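Local coordinates for protein ribokinase (Giardia lamblia, PDB 6WHJ) that probably phosphorylates ribose at O-5, using ATP and a divalent cation, most likely magnesium, to form ribose 5-phosphate, at residues Glu203-Gly208 and Lys220-Lys225; Glu224-Ser227 and Ser232-Phe235; Ser270-Cys275 and Ile317-Lys322; Ala311-Gly316 and Asp335-Lys340. All coordinates share one frame; numbering follows the deposited sequence.

Contact 1: residues Glu203-Gly208 and Lys220-Lys225; sequences EISGTG and KALVEK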
loop_
_atom_site.group_PDB
_atom_site.type_symbol
_atom_site.label_atom_id
_atom_site.label_comp_id
_atom_site.label_asym_id
_atom_site.label_seq_id
_atom_site.Cartn_x
_atom_site.Cartn_y
_atom_site.Cartn_z
ATOM N N GLU B 203 14.092 -22.224 -1.668
ATOM C CA GLU B 203 14.473 -21.265 -2.695
ATOM C C GLU B 203 15.970 -21.002 -2.711
ATOM O O GLU B 203 16.528 -20.714 -3.775
ATOM C CB GLU B 203 13.723 -19.946 -2.497
ATOM C CG GLU B 203 12.226 -20.045 -2.736
ATOM C CD GLU B 203 11.841 -19.623 -4.148
ATOM O OE1 GLU B 203 12.671 -19.797 -5.075
ATOM O OE2 GLU B 203 10.711 -19.114 -4.332
ATOM N N ILE B 204 16.655 -21.167 -1.573
ATOM C CA ILE B 204 18.090 -20.887 -1.540
ATOM C C ILE B 204 18.924 -22.035 -2.083
ATOM O O ILE B 204 20.108 -21.837 -2.369
ATOM C CB ILE B 204 18.461 -20.492 -0.089
ATOM C CG1 ILE B 204 17.838 -19.138 0.279
ATOM C CG2 ILE B 204 19.962 -20.399 0.159
ATOM C CD1 ILE B 204 17.943 -18.771 1.759
ATOM N N SER B 205 18.317 -23.192 -2.344
ATOM C CA SER B 205 19.025 -24.331 -2.915
ATOM C C SER B 205 18.736 -24.572 -4.390
ATOM O O SER B 205 19.521 -25.262 -5.051
ATOM C CB SER B 205 18.705 -25.608 -2.129
ATOM O OG SER B 205 19.245 -25.513 -0.820
ATOM N N GLY B 206 17.631 -24.057 -4.921
ATOM C CA GLY B 206 17.303 -24.229 -6.326
ATOM C C GLY B 206 15.924 -24.792 -6.611
ATOM O O GLY B 206 15.600 -25.005 -7.788
ATOM N N THR B 207 15.084 -25.041 -5.613
ATOM C CA THR B 207 13.760 -25.603 -5.832
ATOM C C THR B 207 12.693 -24.550 -5.537
ATOM O O THR B 207 12.989 -23.405 -5.192
ATOM C CB THR B 207 13.564 -26.850 -4.966
ATOM O OG1 THR B 207 14.845 -27.386 -4.612
ATOM C CG2 THR B 207 12.781 -27.904 -5.726
ATOM N N GLY B 208 11.434 -24.952 -5.677
ATOM C CA GLY B 208 10.320 -24.063 -5.414
ATOM C C GLY B 208 9.389 -24.582 -4.336
ATOM O O GLY B 208 9.282 -23.975 -3.267
ATOM N N LYS B 220 18.290 -33.367 4.668
ATOM C CA LYS B 220 19.724 -33.645 4.692
ATOM C C LYS B 220 20.417 -32.987 3.511
ATOM O O LYS B 220 21.435 -32.303 3.675
ATOM C CB LYS B 220 19.999 -35.147 4.681
ATOM C CG LYS B 220 21.350 -35.459 4.050
ATOM C CD LYS B 220 22.025 -36.658 4.653
ATOM C CE LYS B 220 23.464 -36.803 4.165
ATOM N NZ LYS B 220 23.574 -37.227 2.729
ATOM N N ALA B 221 19.840 -33.126 2.318
ATOM C CA ALA B 221 20.430 -32.484 1.154
ATOM C C ALA B 221 20.429 -30.972 1.300
ATOM O O ALA B 221 21.382 -30.307 0.877
ATOM C CB ALA B 221 19.683 -32.897 -0.111
ATOM N N LEU B 222 19.389 -30.405 1.923
ATOM C CA LEU B 222 19.358 -28.952 2.102
ATOM C C LEU B 222 20.415 -28.495 3.103
ATOM O O LEU B 222 21.136 -27.525 2.852
ATOM C CB LEU B 222 17.967 -28.499 2.538
ATOM C CG LEU B 222 16.853 -28.696 1.506
ATOM C CD1 LEU B 222 15.482 -28.468 2.140
ATOM C CD2 LEU B 222 17.055 -27.808 0.294
ATOM N N VAL B 223 20.530 -29.190 4.240
ATOM C CA VAL B 223 21.580 -28.878 5.209
ATOM C C VAL B 223 22.948 -29.091 4.578
ATOM O O VAL B 223 23.890 -28.326 4.819
ATOM C CB VAL B 223 21.412 -29.727 6.484
ATOM C CG1 VAL B 223 22.577 -29.507 7.429
ATOM C CG2 VAL B 223 20.086 -29.411 7.175
ATOM N N GLU B 224 23.064 -30.126 3.743
ATOM C CA GLU B 224 24.313 -30.429 3.048
ATOM C C GLU B 224 24.755 -29.262 2.180
ATOM O O GLU B 224 25.907 -28.818 2.245
ATOM C CB GLU B 224 24.084 -31.650 2.165
ATOM C CG GLU B 224 25.042 -32.777 2.250
ATOM C CD GLU B 224 24.511 -33.949 1.450
ATOM O OE1 GLU B 224 23.841 -33.700 0.425
ATOM O OE2 GLU B 224 24.739 -35.110 1.841
ATOM N N LYS B 225 23.839 -28.758 1.353
ATOM C CA LYS B 225 24.151 -27.663 0.444
ATOM C C LYS B 225 24.487 -26.393 1.212
ATOM O O LYS B 225 25.433 -25.680 0.861
ATOM C CB LYS B 225 22.970 -27.430 -0.501
ATOM C CG LYS B 225 23.103 -26.228 -1.400
ATOM C CD LYS B 225 24.120 -26.449 -2.501
ATOM C CE LYS B 225 24.346 -25.164 -3.281
ATOM N NZ LYS B 225 25.370 -25.349 -4.343
#

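Contact 2: residues Glu224-Ser227 and Ser232-Phe235; sequences EKMS and SLKF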
loop_
_atom_site.group_PDB
_atom_site.type_symbol
_atom_site.label_atom_id
_atom_site.label_comp_id
_atom_site.label_asym_id
_atom_site.label_seq_id
_atom_site.Cartn_x
_atom_site.Cartn_y
_atom_site.Cartn_z
ATOM N N GLU B 224 23.064 -30.126 3.743
ATOM C CA GLU B 224 24.313 -30.429 3.048
ATOM C C GLU B 224 24.755 -29.262 2.180
ATOM O O GLU B 224 25.907 -28.818 2.245
ATOM C CB GLU B 224 24.084 -31.650 2.165
ATOM C CG GLU B 224 25.042 -32.777 2.250
ATOM C CD GLU B 224 24.511 -33.949 1.450
ATOM O OE1 GLU B 224 23.841 -33.700 0.425
ATOM O OE2 GLU B 224 24.739 -35.110 1.841
ATOM N N LYS B 225 23.839 -28.758 1.353
ATOM C CA LYS B 225 24.151 -27.663 0.444
ATOM C C LYS B 225 24.487 -26.393 1.212
ATOM O O LYS B 225 25.433 -25.680 0.861
ATOM C CB LYS B 225 22.970 -27.430 -0.501
ATOM C CG LYS B 225 23.103 -26.228 -1.400
ATOM C CD LYS B 225 24.120 -26.449 -2.501
ATOM C CE LYS B 225 24.346 -25.164 -3.281
ATOM N NZ LYS B 225 25.370 -25.349 -4.343
ATOM N N MET B 226 23.743 -26.118 2.286
ATOM C CA MET B 226 23.973 -24.904 3.059
ATOM C C MET B 226 25.356 -24.902 3.691
ATOM O O MET B 226 26.005 -23.856 3.795
ATOM C CB MET B 226 22.909 -24.779 4.147
ATOM C CG MET B 226 22.043 -23.573 3.997
ATOM S SD MET B 226 20.638 -23.937 2.953
ATOM C CE MET B 226 19.598 -24.769 4.161
ATOM N N SER B 227 25.789 -26.059 4.168
ATOM C CA SER B 227 27.056 -26.213 4.858
ATOM C C SER B 227 28.249 -26.351 3.923
ATOM O O SER B 227 29.378 -26.112 4.357
ATOM C CB SER B 227 26.955 -27.426 5.788
ATOM O OG SER B 227 28.214 -28.037 6.010
ATOM N N SER B 232 31.844 -21.938 9.038
ATOM C CA SER B 232 31.281 -21.602 10.340
ATOM C C SER B 232 29.936 -22.249 10.649
ATOM O O SER B 232 29.603 -22.374 11.831
ATOM C CB SER B 232 31.131 -20.082 10.482
ATOM O OG SER B 232 30.305 -19.552 9.465
ATOM N N LEU B 233 29.146 -22.636 9.644
ATOM C CA LEU B 233 27.766 -23.055 9.904
ATOM C C LEU B 233 27.722 -24.294 10.786
ATOM O O LEU B 233 28.301 -25.332 10.452
ATOM C CB LEU B 233 27.011 -23.308 8.599
ATOM C CG LEU B 233 25.525 -23.696 8.737
ATOM C CD1 LEU B 233 24.688 -22.642 9.429
ATOM C CD2 LEU B 233 24.927 -24.021 7.378
ATOM N N LYS B 234 26.998 -24.190 11.899
ATOM C CA LYS B 234 26.922 -25.258 12.885
ATOM C C LYS B 234 25.532 -25.856 13.023
ATOM O O LYS B 234 25.412 -27.044 13.334
ATOM C CB LYS B 234 27.377 -24.743 14.256
ATOM C CG LYS B 234 28.843 -24.361 14.301
ATOM C CD LYS B 234 29.122 -23.385 15.437
ATOM C CE LYS B 234 30.530 -22.820 15.315
ATOM N NZ LYS B 234 30.577 -21.721 14.309
ATOM N N PHE B 235 24.484 -25.056 12.825
ATOM C CA PHE B 235 23.114 -25.517 12.968
ATOM C C PHE B 235 22.235 -24.809 11.955
ATOM O O PHE B 235 22.409 -23.616 11.699
ATOM C CB PHE B 235 22.572 -25.259 14.377
ATOM C CG PHE B 235 23.306 -25.999 15.447
ATOM C CD1 PHE B 235 24.281 -25.366 16.200
ATOM C CD2 PHE B 235 23.029 -27.336 15.694
ATOM C CE1 PHE B 235 24.958 -26.043 17.178
ATOM C CE2 PHE B 235 23.707 -28.020 16.670
ATOM C CZ PHE B 235 24.677 -27.373 17.417
HETATM O O HOH W 1 29.287 -25.737 7.907
#

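Contact 3: residues Ser270-Cys275 and Ile317-Lys322; sequences SGAGDC and ISVTRK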
loop_
_atom_site.group_PDB
_atom_site.type_symbol
_atom_site.label_atom_id
_atom_site.label_comp_id
_atom_site.label_asym_id
_atom_site.label_seq_id
_atom_site.Cartn_x
_atom_site.Cartn_y
_atom_site.Cartn_z
ATOM N N SER B 270 0.660 -12.627 12.399
ATOM C CA SER B 270 1.538 -11.560 11.944
ATOM C C SER B 270 2.652 -11.327 12.956
ATOM O O SER B 270 2.402 -11.237 14.162
ATOM C CB SER B 270 0.722 -10.279 11.738
ATOM O OG SER B 270 1.486 -9.252 11.133
ATOM N N GLY B 271 3.890 -11.252 12.472
ATOM C CA GLY B 271 4.981 -11.034 13.391
ATOM C C GLY B 271 5.419 -12.242 14.190
ATOM O O GLY B 271 6.271 -12.094 15.074
ATOM N N ALA B 272 4.862 -13.426 13.940
ATOM C CA ALA B 272 5.173 -14.540 14.823
ATOM C C ALA B 272 6.497 -15.212 14.482
ATOM O O ALA B 272 7.119 -15.809 15.373
ATOM C CB ALA B 272 4.050 -15.574 14.765
ATOM N N GLY B 273 6.981 -15.069 13.245
ATOM C CA GLY B 273 8.322 -15.529 12.943
ATOM C C GLY B 273 9.369 -14.638 13.577
ATOM O O GLY B 273 10.381 -15.118 14.097
ATOM N N ASP B 274 9.136 -13.326 13.558
ATOM C CA ASP B 274 10.097 -12.416 14.158
ATOM C C ASP B 274 10.117 -12.564 15.671
ATOM O O ASP B 274 11.189 -12.554 16.290
ATOM C CB ASP B 274 9.797 -10.983 13.722
ATOM C CG ASP B 274 10.040 -10.781 12.233
ATOM O OD1 ASP B 274 10.887 -11.518 11.677
ATOM O OD2 ASP B 274 9.394 -9.898 11.614
ATOM N N CYS B 275 8.952 -12.756 16.278
ATOM C CA CYS B 275 8.918 -13.012 17.709
ATOM C C CYS B 275 9.661 -14.297 18.037
ATOM O O CYS B 275 10.383 -14.365 19.037
ATOM C CB CYS B 275 7.465 -13.069 18.186
ATOM S SG CYS B 275 7.245 -13.687 19.854
ATOM N N ILE B 317 2.311 -17.810 22.272
ATOM C CA ILE B 317 1.517 -16.776 22.924
ATOM C C ILE B 317 1.195 -15.656 21.943
ATOM O O ILE B 317 0.061 -15.163 21.902
ATOM C CB ILE B 317 2.230 -16.263 24.189
ATOM C CG1 ILE B 317 2.343 -17.391 25.226
ATOM C CG2 ILE B 317 1.492 -15.063 24.776
ATOM C CD1 ILE B 317 3.255 -17.075 26.412
ATOM N N SER B 318 2.174 -15.255 21.119
ATOM C CA SER B 318 1.979 -14.133 20.201
ATOM C C SER B 318 0.863 -14.397 19.191
ATOM O O SER B 318 0.158 -13.461 18.789
ATOM C CB SER B 318 3.284 -13.817 19.467
ATOM O OG SER B 318 3.656 -14.875 18.604
ATOM N N VAL B 319 0.685 -15.649 18.758
ATOM C CA VAL B 319 -0.373 -15.942 17.796
ATOM C C VAL B 319 -1.762 -15.882 18.410
ATOM O O VAL B 319 -2.748 -15.885 17.667
ATOM C CB VAL B 319 -0.190 -17.316 17.110
ATOM C CG1 VAL B 319 1.003 -17.291 16.169
ATOM C CG2 VAL B 319 -0.057 -18.426 18.135
ATOM N N THR B 320 -1.873 -15.822 19.740
ATOM C CA THR B 320 -3.164 -15.616 20.388
ATOM C C THR B 320 -3.523 -14.143 20.526
ATOM O O THR B 320 -4.575 -13.821 21.089
ATOM C CB THR B 320 -3.203 -16.291 21.772
ATOM O OG1 THR B 320 -2.331 -15.616 22.689
ATOM C CG2 THR B 320 -2.794 -17.753 21.658
ATOM N N ARG B 321 -2.685 -13.248 20.008
ATOM C CA ARG B 321 -2.885 -11.814 20.125
ATOM C C ARG B 321 -2.688 -11.157 18.768
ATOM O O ARG B 321 -1.966 -11.672 17.907
ATOM C CB ARG B 321 -1.912 -11.201 21.138
ATOM C CG ARG B 321 -1.848 -11.955 22.449
ATOM C CD ARG B 321 -0.682 -11.508 23.304
ATOM N NE ARG B 321 -0.728 -12.158 24.606
ATOM C CZ ARG B 321 0.093 -11.884 25.609
ATOM N NH1 ARG B 321 1.037 -10.965 25.465
ATOM N NH2 ARG B 321 -0.036 -12.532 26.756
ATOM N N LYS B 322 -3.331 -10.008 18.589
ATOM C CA LYS B 322 -3.181 -9.205 17.385
ATOM C C LYS B 322 -2.154 -8.104 17.624
ATOM O O LYS B 322 -2.061 -7.568 18.733
ATOM C CB LYS B 322 -4.526 -8.596 16.976
#

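Contact 4: residues Ala311-Gly316 and Asp335-Lys340; sequences ASVAAG and DDALSK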
loop_
_atom_site.group_PDB
_atom_site.type_symbol
_atom_site.label_atom_id
_atom_site.label_comp_id
_atom_site.label_asym_id
_atom_site.label_seq_id
_atom_site.Cartn_x
_atom_site.Cartn_y
_atom_site.Cartn_z
ATOM N N ALA B 311 11.486 -20.253 22.460
ATOM C CA ALA B 311 10.970 -19.425 21.374
ATOM C C ALA B 311 9.594 -19.894 20.931
ATOM O O ALA B 311 8.750 -19.072 20.554
ATOM C CB ALA B 311 11.947 -19.420 20.197
ATOM N N SER B 312 9.350 -21.210 20.961
ATOM C CA SER B 312 8.028 -21.730 20.604
ATOM C C SER B 312 6.948 -21.226 21.558
ATOM O O SER B 312 5.872 -20.804 21.121
ATOM C CB SER B 312 8.045 -23.262 20.589
ATOM O OG SER B 312 8.994 -23.737 19.655
ATOM N N VAL B 313 7.224 -21.243 22.864
ATOM C CA VAL B 313 6.238 -20.796 23.839
ATOM C C VAL B 313 5.923 -19.321 23.621
ATOM O O VAL B 313 4.756 -18.905 23.662
ATOM C CB VAL B 313 6.744 -21.079 25.269
ATOM C CG1 VAL B 313 5.810 -20.486 26.324
ATOM C CG2 VAL B 313 6.912 -22.577 25.487
ATOM N N ALA B 314 6.955 -18.506 23.374
ATOM C CA ALA B 314 6.723 -17.090 23.120
ATOM C C ALA B 314 5.951 -16.877 21.823
ATOM O O ALA B 314 5.023 -16.060 21.774
ATOM C CB ALA B 314 8.048 -16.337 23.097
ATOM N N ALA B 315 6.306 -17.607 20.764
ATOM C CA ALA B 315 5.569 -17.473 19.511
ATOM C C ALA B 315 4.144 -17.992 19.653
ATOM O O ALA B 315 3.203 -17.411 19.093
ATOM C CB ALA B 315 6.301 -18.203 18.384
ATOM N N GLY B 316 3.960 -19.068 20.420
ATOM C CA GLY B 316 2.623 -19.585 20.633
ATOM C C GLY B 316 1.731 -18.618 21.385
ATOM O O GLY B 316 0.514 -18.615 21.196
ATOM N N ASP B 335 7.767 -17.000 30.868
ATOM C CA ASP B 335 8.220 -17.866 31.959
ATOM C C ASP B 335 7.059 -18.622 32.594
ATOM O O ASP B 335 7.191 -19.807 32.923
ATOM C CB ASP B 335 8.958 -17.063 33.034
ATOM C CG ASP B 335 10.352 -16.641 32.609
ATOM O OD1 ASP B 335 10.948 -15.799 33.316
ATOM O OD2 ASP B 335 10.849 -17.139 31.575
ATOM N N ASP B 336 5.919 -17.951 32.792
ATOM C CA ASP B 336 4.789 -18.608 33.437
ATOM C C ASP B 336 4.284 -19.777 32.596
ATOM O O ASP B 336 4.122 -20.893 33.099
ATOM C CB ASP B 336 3.657 -17.608 33.690
ATOM C CG ASP B 336 3.974 -16.615 34.804
ATOM O OD1 ASP B 336 3.381 -15.517 34.796
ATOM O OD2 ASP B 336 4.826 -16.913 35.669
ATOM N N ALA B 337 4.050 -19.542 31.301
ATOM C CA ALA B 337 3.493 -20.593 30.457
ATOM C C ALA B 337 4.487 -21.722 30.214
ATOM O O ALA B 337 4.077 -22.858 29.948
ATOM C CB ALA B 337 3.018 -19.996 29.133
ATOM N N LEU B 338 5.793 -21.435 30.292
ATOM C CA LEU B 338 6.799 -22.487 30.154
ATOM C C LEU B 338 6.768 -23.435 31.348
ATOM O O LEU B 338 7.081 -24.624 31.210
ATOM C CB LEU B 338 8.188 -21.864 29.991
ATOM C CG LEU B 338 9.363 -22.734 29.519
ATOM C CD1 LEU B 338 8.994 -23.557 28.299
ATOM C CD2 LEU B 338 10.603 -21.905 29.228
ATOM N N SER B 339 6.377 -22.925 32.520
ATOM C CA SER B 339 6.294 -23.752 33.721
ATOM C C SER B 339 5.121 -24.723 33.642
ATOM O O SER B 339 5.257 -25.907 33.975
ATOM C CB SER B 339 6.164 -22.860 34.955
ATOM O OG SER B 339 7.049 -21.758 34.874
ATOM N N LYS B 340 3.951 -24.231 33.223
ATOM C CA LYS B 340 2.796 -25.110 33.071
ATOM C C LYS B 340 3.028 -26.135 31.963
ATOM O O LYS B 340 2.606 -27.292 32.083
ATOM C CB LYS B 340 1.538 -24.279 32.803
#

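Contact 1: residues Glu203-Gly208 and Lys220-Lys225
Helix-to-helix packing on the periphery of the alpha/beta fold of this PfkB-family kinase joins the C-terminal part of helix 198-205 to the middle of helix 216-228. Ser205 carries its side of the contact alone, set against Leu222 and Lys225, which lie nearly one turn apart. The CA atoms of Ser205 and Leu222 come within 6.8 Å. With CG beside the backbone N (chi1 -66°), Leu222 swings its CD2 methyl toward the neighbouring helix. CD2 reaches Ser205 OG at 3.4 Å and Ser205 CB at 3.7 Å, so the methyl rests against both atoms of the short serine side chain. Lys225 adds the aliphatic root of its chain: its CG lies 4.0 Å from Ser205 OG. The bend at chi2 (73°) then leads CD, CE and NZ away from the serine, and the ammonium group plays no part. Elsewhere on helix 216-228, Lys220 NZ forms a salt bridge with Glu224 OE2 at 2.6 Å, meeting the syn side of the carboxylate but 33° out of its plane. Immediately beyond Ser205 the chain turns through Gly206, whose positive phi takes it out of helical geometry. Around this small, partly buried interface, Glu203 and Ile204 lean on Tyr178 and Pro175, whereas Val223 and Glu224 pack on Tyr253 in the loop between strands 245-249 and 255-258.

Contact 2: residues Glu224-Ser227 and Ser232-Phe235
Leu233 points at the end of helix 216-228, where Met226 and Ser227 receive it, in the alpha-to-beta connection that leads into strand 235-239 of the large mixed sheet. A single methyl does the touching. Leu233 CG stands opposite the backbone N (chi1 -177°), which extends CD2 toward the helix. There CD2 lies 3.7 Å from Met226 O and 3.9 Å from Met226 CB, so it meets main chain and side-chain root together. Met226 starts toward Leu233, but chi1 (-117°) and the bend at chi2 lead its sulfur away, and the bend at chi3 turns only CE; the thioether does not face the leucine. Both side chains also rest on Phe194 of the adjacent strand 193-194, which makes the contact part of the packing between helix and sheet. Apart from this methyl contact, a water bridges the segments: it accepts from Ser227 OG at 3.2 Å and donates to Leu233 O at 2.8 Å. These two oxygens have further partners, Lys251 NZ for the hydroxyl and Thr250 OG1 for the carbonyl. Lys234 turns away from the helix and, besides its salt bridge to Asp192, gives its NZ to Ser232 O at 2.7 Å, in the carbonyl plane and on a lone pair.

Contact 3: residues Ser270-Cys275 and Ile317-Lys322
Ala272 and Cys275, on the first turn of helix 272-287, pack against Ser318 and Val319, in the C-terminal part of helix 301-318 and the turn that follows. Gly271 is the N-cap of a helix that begins with the GAGD sequence, the anion-hole motif of ribokinase-like enzymes; its Asp274 is the predicted proton acceptor. Ala272 CB lies 3.8 Å from Val319 CG1 and 3.9 Å from Ser318 OG. Cys275, with SG opposite its backbone N (chi1 169°), extends its sulfur to 4.0 Å from Ser318 OG. The serine torsion (chi1 66°) sets OG between backbone N and carbonyl carbon; from there it bonds back to Ala315 O, leaving packing alone toward Ala272 and Cys275. A type I turn runs from Ser318 to Arg321, and Ile317 O accepts from both Thr320 N and Thr320 OG1, the hydroxyl at 2.6 Å. Ile317 CG2 sits on one guanidinium face of Arg321, offset toward the rim, while Arg321 NH2 forms a salt bridge with Glu333. Ser270, Ser318 and Arg321 belong to the predicted potassium site, as does Asp268, whose carboxylate bonds Ser270 N. The contact places the first turn of helix 272-287 beside helix 301-318, with Val319 also bonded through its backbone to Ile267.

Contact 4: residues Ala311-Gly316 and Asp335-Lys340
Val313 meets Ala337 and Leu338, and no aromatic residue belongs to either segment; the flat groups to note are the peptide carbonyl and the carboxylate of Asp335. Ser339 N and Ser339 OG reach Asp335 O from opposite faces of its carbonyl plane. The hydroxyl, on a poorly ordered residue, is 2.8 Å from Asp335 O and tilted 25° from that plane, a bond within its own helix. The carboxylate of Asp335 is engaged through OD2 in a salt bridge with Arg331, one turn earlier. The side-chain contacts across the interface are apolar and divide between the two methyls of Val313. CG1, opposite the backbone N (chi1 174°), touches Ala337 CB at 4.0 Å. CG2 meets Leu338 CD1 at 3.6 Å, and the valine and leucine side chains cross at about a right angle. This is packing of the C-terminal helix 331-341 against helix 301-318 in the alpha/beta fold of the PfkB family, the backbones approaching to 6.6 Å between Val313 CA and Leu338 CA. Other residues widen the same helix pair: Leu338 also touches Phe310, and Ala337 touches Ile317. Tyr261 lies against both Val313 and Ala337 from a neighbouring loop. Helix 301-318 has a second partner, helix 272-287, where Ala311 packs on Phe276 and Phe280 and Ala314 on Ser279. Ser312 bonds its OG to Ala308 O and rests on Phe276.

Overall arrangement
From the N terminus, contact 1 comes first, closing the loop between helices 198-205 and 216-228. Contact 2 begins on the residues where contact 1 ends, Glu224 and Lys225, and closes the short connection from helix 216-228 into strand 235-239. Contacts 3 and 4 follow in series after both. They cross along the chain: contact 3 opens at 270, contact 4 at 311, and contact 3 closes at 322 before contact 4 closes at 340. Helix 301-318 serves both, with their centres about 12 Å apart, and links helix 272-287 to helix 331-341. Contacts 2 and 3 lie on opposite sides of the chain's centre, their own centres about 28 Å apart.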